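Local structure of probable transcriptional regulator (2GEN) at the interface of chains A and B. The protein probably binds DNA as a transcriptional regulator of the TetR family, with an N-terminal helix-turn-helix and a helical C-terminal part that probably pairs two chains. Residues are numbered along the deposited sequence; one frame, centred on the assembly and turned at random. Chains: chain A/B, probable transcriptional regulator.

Contact 1: the interface of chains A and B. Residues chain A 155-156, 158-160, 163; chain B 155-156, 159-160, 163-164, 184, 187.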
loop_
_atom_site.group_PDB
_atom_site.type_symbol
_atom_site.label_atom_id
_atom_site.label_comp_id
_atom_site.label_asym_id
_atom_site.label_seq_id
_atom_site.Cartn_x
_atom_site.Cartn_y
_atom_site.Cartn_z
ATOM N N SER A 155 11.440 -1.035 2.514
ATOM C CA SER A 155 10.482 -0.319 1.627
ATOM C C SER A 155 11.030 -0.034 0.255
ATOM O O SER A 155 10.219 -0.042 -0.721
ATOM C CB SER A 155 10.020 1.007 2.268
ATOM O OG SER A 155 9.103 0.709 3.307
ATOM N N VAL A 156 12.326 0.253 0.108
ATOM C CA VAL A 156 12.852 0.364 -1.266
ATOM C C VAL A 156 12.803 -0.959 -1.994
ATOM O O VAL A 156 12.344 -0.997 -3.139
ATOM C CB VAL A 156 14.140 1.273 -1.580
ATOM C CG1 VAL A 156 14.485 2.353 -0.533
ATOM C CG2 VAL A 156 15.218 0.677 -2.398
ATOM N N ILE A 158 10.835 -3.738 -1.542
ATOM C CA ILE A 158 9.475 -4.294 -1.795
ATOM C C ILE A 158 8.392 -3.280 -2.161
ATOM O O ILE A 158 7.287 -3.670 -2.612
ATOM C CB ILE A 158 9.000 -5.239 -0.623
ATOM C CG1 ILE A 158 7.971 -6.283 -1.095
ATOM C CG2 ILE A 158 8.474 -4.460 0.540
ATOM C CD1 ILE A 158 8.581 -7.260 -2.111
ATOM N N GLY A 159 8.644 -1.976 -1.917
ATOM C CA GLY A 159 7.601 -0.959 -2.129
ATOM C C GLY A 159 7.084 -0.952 -3.582
ATOM O O GLY A 159 5.876 -0.948 -3.758
ATOM N N PRO A 160 7.986 -0.906 -4.573
ATOM C CA PRO A 160 7.445 -0.926 -5.963
ATOM C C PRO A 160 6.548 -2.134 -6.269
ATOM O O PRO A 160 5.432 -1.968 -6.817
ATOM C CB PRO A 160 8.699 -0.900 -6.831
ATOM C CG PRO A 160 9.687 -0.094 -6.021
ATOM C CD PRO A 160 9.448 -0.699 -4.618
ATOM N N ASP A 163 3.295 -1.780 -4.479
ATOM C CA ASP A 163 2.499 -0.727 -5.086
ATOM C C ASP A 163 1.901 -1.187 -6.425
ATOM O O ASP A 163 0.695 -1.019 -6.651
ATOM C CB ASP A 163 3.335 0.534 -5.258
ATOM C CG ASP A 163 2.490 1.750 -5.566
ATOM O OD1 ASP A 163 1.815 2.273 -4.627
ATOM O OD2 ASP A 163 2.498 2.166 -6.740
ATOM N N SER B 155 5.151 3.155 -10.088
ATOM C CA SER B 155 5.355 2.343 -8.857
ATOM C C SER B 155 6.784 2.310 -8.388
ATOM O O SER B 155 6.997 2.242 -7.140
ATOM C CB SER B 155 4.861 0.895 -9.062
ATOM O OG SER B 155 3.444 0.895 -9.036
ATOM N N VAL B 156 7.774 2.316 -9.285
ATOM C CA VAL B 156 9.154 2.448 -8.782
ATOM C C VAL B 156 9.390 3.795 -8.139
ATOM O O VAL B 156 9.945 3.845 -7.037
ATOM C CB VAL B 156 10.393 1.862 -9.621
ATOM C CG1 VAL B 156 10.057 0.784 -10.672
ATOM C CG2 VAL B 156 11.561 2.746 -9.829
ATOM N N GLY B 159 6.488 3.910 -4.991
ATOM C CA GLY B 159 6.198 2.722 -4.171
ATOM C C GLY B 159 6.955 2.746 -2.828
ATOM O O GLY B 159 6.323 2.507 -1.812
ATOM N N PRO B 160 8.275 2.984 -2.851
ATOM C CA PRO B 160 8.965 3.023 -1.529
ATOM C C PRO B 160 8.373 4.040 -0.543
ATOM O O PRO B 160 8.110 3.699 0.634
ATOM C CB PRO B 160 10.411 3.342 -1.894
ATOM C CG PRO B 160 10.601 2.686 -3.242
ATOM C CD PRO B 160 9.277 3.092 -3.931
ATOM N N ASP B 163 5.053 2.847 0.667
ATOM C CA ASP B 163 5.222 1.713 1.561
ATOM C C ASP B 163 5.746 2.165 2.934
ATOM O O ASP B 163 5.186 1.771 3.966
ATOM C CB ASP B 163 6.142 0.678 0.931
ATOM C CG ASP B 163 6.091 -0.653 1.648
ATOM O OD1 ASP B 163 5.073 -1.393 1.483
ATOM O OD2 ASP B 163 7.058 -0.945 2.377
ATOM N N LEU B 164 6.800 2.970 2.951
ATOM C CA LEU B 164 7.348 3.485 4.224
ATOM C C LEU B 164 6.302 4.325 4.972
ATOM O O LEU B 164 6.138 4.179 6.187
ATOM C CB LEU B 164 8.603 4.284 3.986
ATOM C CG LEU B 164 9.463 4.627 5.228
ATOM C CD1 LEU B 164 9.777 3.347 6.031
ATOM C CD2 LEU B 164 10.757 5.300 4.824
ATOM N N LEU B 184 14.883 8.593 -0.002
ATOM C CA LEU B 184 13.841 8.051 -0.910
ATOM C C LEU B 184 13.824 8.860 -2.229
ATOM O O LEU B 184 13.687 8.295 -3.313
ATOM C CB LEU B 184 12.478 8.024 -0.232
ATOM C CG LEU B 184 12.347 6.941 0.877
ATOM C CD1 LEU B 184 10.957 6.728 1.382
ATOM C CD2 LEU B 184 12.936 5.590 0.422
ATOM N N VAL B 187 16.988 7.697 -4.166
ATOM C CA VAL B 187 16.806 6.367 -4.680
ATOM C C VAL B 187 15.830 6.362 -5.849
ATOM O O VAL B 187 16.063 5.654 -6.812
ATOM C CB VAL B 187 16.292 5.436 -3.646
ATOM C CG1 VAL B 187 15.829 4.124 -4.310
ATOM C CG2 VAL B 187 17.413 5.198 -2.532
HETATM O O HOH W 1 4.194 0.536 -1.915
#
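The rings of A:Pro160 and B:Pro160 lie face to face at the centre, nearly parallel and offset, while the side chains cross at about a right angle. A:Pro160 CG lies 3.8 Å from B:Pro160 CD. This is a two-fold helix-helix interface of a TetR-family protein, formed where helix 150-169 of each chain crosses its copy. TetR regulators commonly dimerise through such C-terminal helices. The same face of each ring also covers the backbone of the opposite helix: A:Pro160 CG lies 3.8 Å from B:Val156 CA, and B:Ser155 O faces the same side. The carboxylate of B:Asp163 is the other flat group, and it is met at its OD2 corner. A:Ser155 OG donates a hydrogen bond of 2.8 Å to B:Asp163 OD2, on the anti lone pair, away from OD1. The bond has its twin with the chains exchanged.

Torsions set the polar pair. The serine hydroxyl is anti to its carbonyl carbon (chi1 -75°). The aspartate CG is anti to its backbone N (chi1 -166°), which carries the carboxylate across to the partner helix. The negative charge may be eased by the serine hydroxyl.

A:Gly159 and B:Gly159 have no side chain, so the helices come close here. A:Gly159 CA lies 3.8 Å from B:Asp163 CB. Water 1 bridges the glycine carbonyls, 2.9 Å from both A:Gly159 O and B:Gly159 O.

Toward helix 181-192 the contact is apolar. A:Val156 CG1 passes alongside B:Leu184 CD2 at 3.7 Å, the side chains running in opposite directions. A:Val156 CG2 meets B:Val187 CG1 tip to tip at 4.0 Å.

Contact 2: the interface of chains A and B. Residues chain A 146-149, 151-152; chain B 164, 175, 180, 183.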
loop_
_atom_site.group_PDB
_atom_site.type_symbol
_atom_site.label_atom_id
_atom_site.label_comp_id
_atom_site.label_asym_id
_atom_site.label_seq_id
_atom_site.Cartn_x
_atom_site.Cartn_y
_atom_site.Cartn_z
ATOM N N ARG A 146 24.126 0.227 -0.529
ATOM C CA ARG A 146 24.140 1.650 -0.199
ATOM C C ARG A 146 23.616 1.868 1.238
ATOM O O ARG A 146 22.711 1.157 1.723
ATOM C CB ARG A 146 23.378 2.439 -1.278
ATOM C CG ARG A 146 21.974 2.790 -0.928
ATOM C CD ARG A 146 21.313 3.755 -1.980
ATOM N NE ARG A 146 21.458 5.148 -1.556
ATOM C CZ ARG A 146 21.324 6.226 -2.336
ATOM N NH1 ARG A 146 21.039 6.118 -3.647
ATOM N NH2 ARG A 146 21.489 7.428 -1.783
ATOM N N GLU A 147 24.190 2.842 1.941
ATOM C CA GLU A 147 23.849 3.065 3.367
ATOM C C GLU A 147 22.431 3.609 3.522
ATOM O O GLU A 147 22.084 4.631 2.920
ATOM C CB GLU A 147 24.839 4.033 4.052
ATOM C CG GLU A 147 26.340 3.795 3.743
ATOM C CD GLU A 147 27.270 4.476 4.760
ATOM O OE1 GLU A 147 26.997 5.647 5.149
ATOM O OE2 GLU A 147 28.268 3.830 5.188
HETATM N N MSE A 148 21.619 2.912 4.302
HETATM C CA MSE A 148 20.287 3.352 4.663
HETATM C C MSE A 148 19.767 2.578 5.870
HETATM O O MSE A 148 20.241 1.448 6.128
HETATM C CB MSE A 148 19.319 3.239 3.454
HETATM C CG MSE A 148 18.893 1.885 3.139
HETATM SE SE MSE A 148 17.863 1.895 1.401
HETATM C CE MSE A 148 19.232 1.797 0.207
ATOM N N PRO A 149 18.803 3.149 6.611
ATOM C CA PRO A 149 18.135 2.436 7.707
ATOM C C PRO A 149 17.456 1.155 7.232
ATOM O O PRO A 149 16.973 1.102 6.100
ATOM C CB PRO A 149 17.092 3.428 8.204
ATOM C CG PRO A 149 17.576 4.772 7.727
ATOM C CD PRO A 149 18.315 4.539 6.475
ATOM N N ASP A 151 14.603 -0.142 7.848
ATOM C CA ASP A 151 13.213 0.092 7.404
ATOM C C ASP A 151 13.129 0.718 6.029
ATOM O O ASP A 151 12.195 0.381 5.264
ATOM C CB ASP A 151 12.403 0.985 8.339
ATOM C CG ASP A 151 12.227 0.412 9.723
ATOM O OD1 ASP A 151 11.833 -0.768 9.877
ATOM O OD2 ASP A 151 12.452 1.193 10.671
ATOM N N CYS A 152 14.071 1.615 5.711
ATOM C CA CYS A 152 14.158 2.212 4.366
ATOM C C CYS A 152 14.496 1.154 3.318
ATOM O O CYS A 152 13.804 1.028 2.292
ATOM C CB CYS A 152 15.246 3.258 4.309
ATOM S SG CYS A 152 14.795 4.676 5.224
ATOM N N LEU B 164 6.800 2.970 2.951
ATOM C CA LEU B 164 7.348 3.485 4.224
ATOM C C LEU B 164 6.302 4.325 4.972
ATOM O O LEU B 164 6.138 4.179 6.187
ATOM C CB LEU B 164 8.603 4.284 3.986
ATOM C CG LEU B 164 9.463 4.627 5.228
ATOM C CD1 LEU B 164 9.777 3.347 6.031
ATOM C CD2 LEU B 164 10.757 5.300 4.824
ATOM N N VAL B 175 12.179 4.323 12.163
ATOM C CA VAL B 175 12.708 5.581 11.599
ATOM C C VAL B 175 11.667 6.698 11.560
ATOM O O VAL B 175 10.477 6.422 11.543
ATOM C CB VAL B 175 13.301 5.425 10.150
ATOM C CG1 VAL B 175 14.807 5.329 10.194
ATOM C CG2 VAL B 175 12.689 4.284 9.402
ATOM N N CYS B 180 13.852 10.071 6.231
ATOM C CA CYS B 180 14.144 9.252 5.047
ATOM C C CYS B 180 13.790 10.009 3.758
ATOM O O CYS B 180 13.885 9.447 2.679
ATOM C CB CYS B 180 13.329 7.977 5.069
ATOM S SG CYS B 180 13.705 6.956 6.533
ATOM N N LEU B 183 16.889 10.269 1.234
ATOM C CA LEU B 183 17.200 8.946 0.742
ATOM C C LEU B 183 16.178 8.472 -0.310
ATOM O O LEU B 183 16.607 8.035 -1.398
ATOM C CB LEU B 183 17.218 7.979 1.909
ATOM C CG LEU B 183 17.570 6.560 1.540
ATOM C CD1 LEU B 183 19.001 6.483 1.007
ATOM C CD2 LEU B 183 17.340 5.724 2.787
#
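B:Leu183 points its two methyls into chain A, where the loop 146-149 runs into helix 150-169. Its CG is anti to the backbone N (chi1 -178°), so the fork leaves helix 181-192 toward the partner. One branch, CD2, crosses the side chain of the selenomethionine A:Met148 at about a right angle. The packing is tight there, with B:Leu183 CD2 3.2 Å from A:Met148 CB. The same methyl lies 3.6 Å from A:Cys152 CB and faces A:Pro149 CD tip to tip. The other branch, CD1, meets the guanidinium end of A:Arg146 tip to tip, 3.8 Å from NE.

B:Val175 takes the other end of the patch. It crosses the side chain of A:Pro149 at about a right angle, with CG1 3.6 Å from A:Pro149 CB. Its second methyl, CG2, slides past A:Asp151 in the opposite direction and lies 3.5 Å from A:Asp151 CB.

A:Cys152 and B:Cys180 turn their sulfurs toward each other between these two groups. Both sulfurs are anti to their own carbonyl carbons. Their modelled separation is too short to be reliable, so nothing about bonding is drawn from it. Beside them, B:Leu164 CD1 lies 3.9 Å from the backbone oxygen A:Asp151 O.

The patch thus joins the chains mainly by van der Waals contacts, including the carbon parts and edges of polar side chains, and probably helps hold the dimer together.

Contact 1 and contact 2 are neighbouring parts of one two-fold interface, with centres of their C-alpha atoms about 11 Å apart. They share B:Leu164. Both also draw on helix 150-169 of each chain and helix 181-192 of chain B. Contact 1 is the core by the symmetry axis, where polar and apolar groups mix. Contact 2 lies farther out, at the start of helix 150-169 in chain A, and is mainly apolar. Its twin extends the surface on the other side of the axis. Together they probably fix how the two chains, and so their predicted DNA-binding motifs, are set relative to each other.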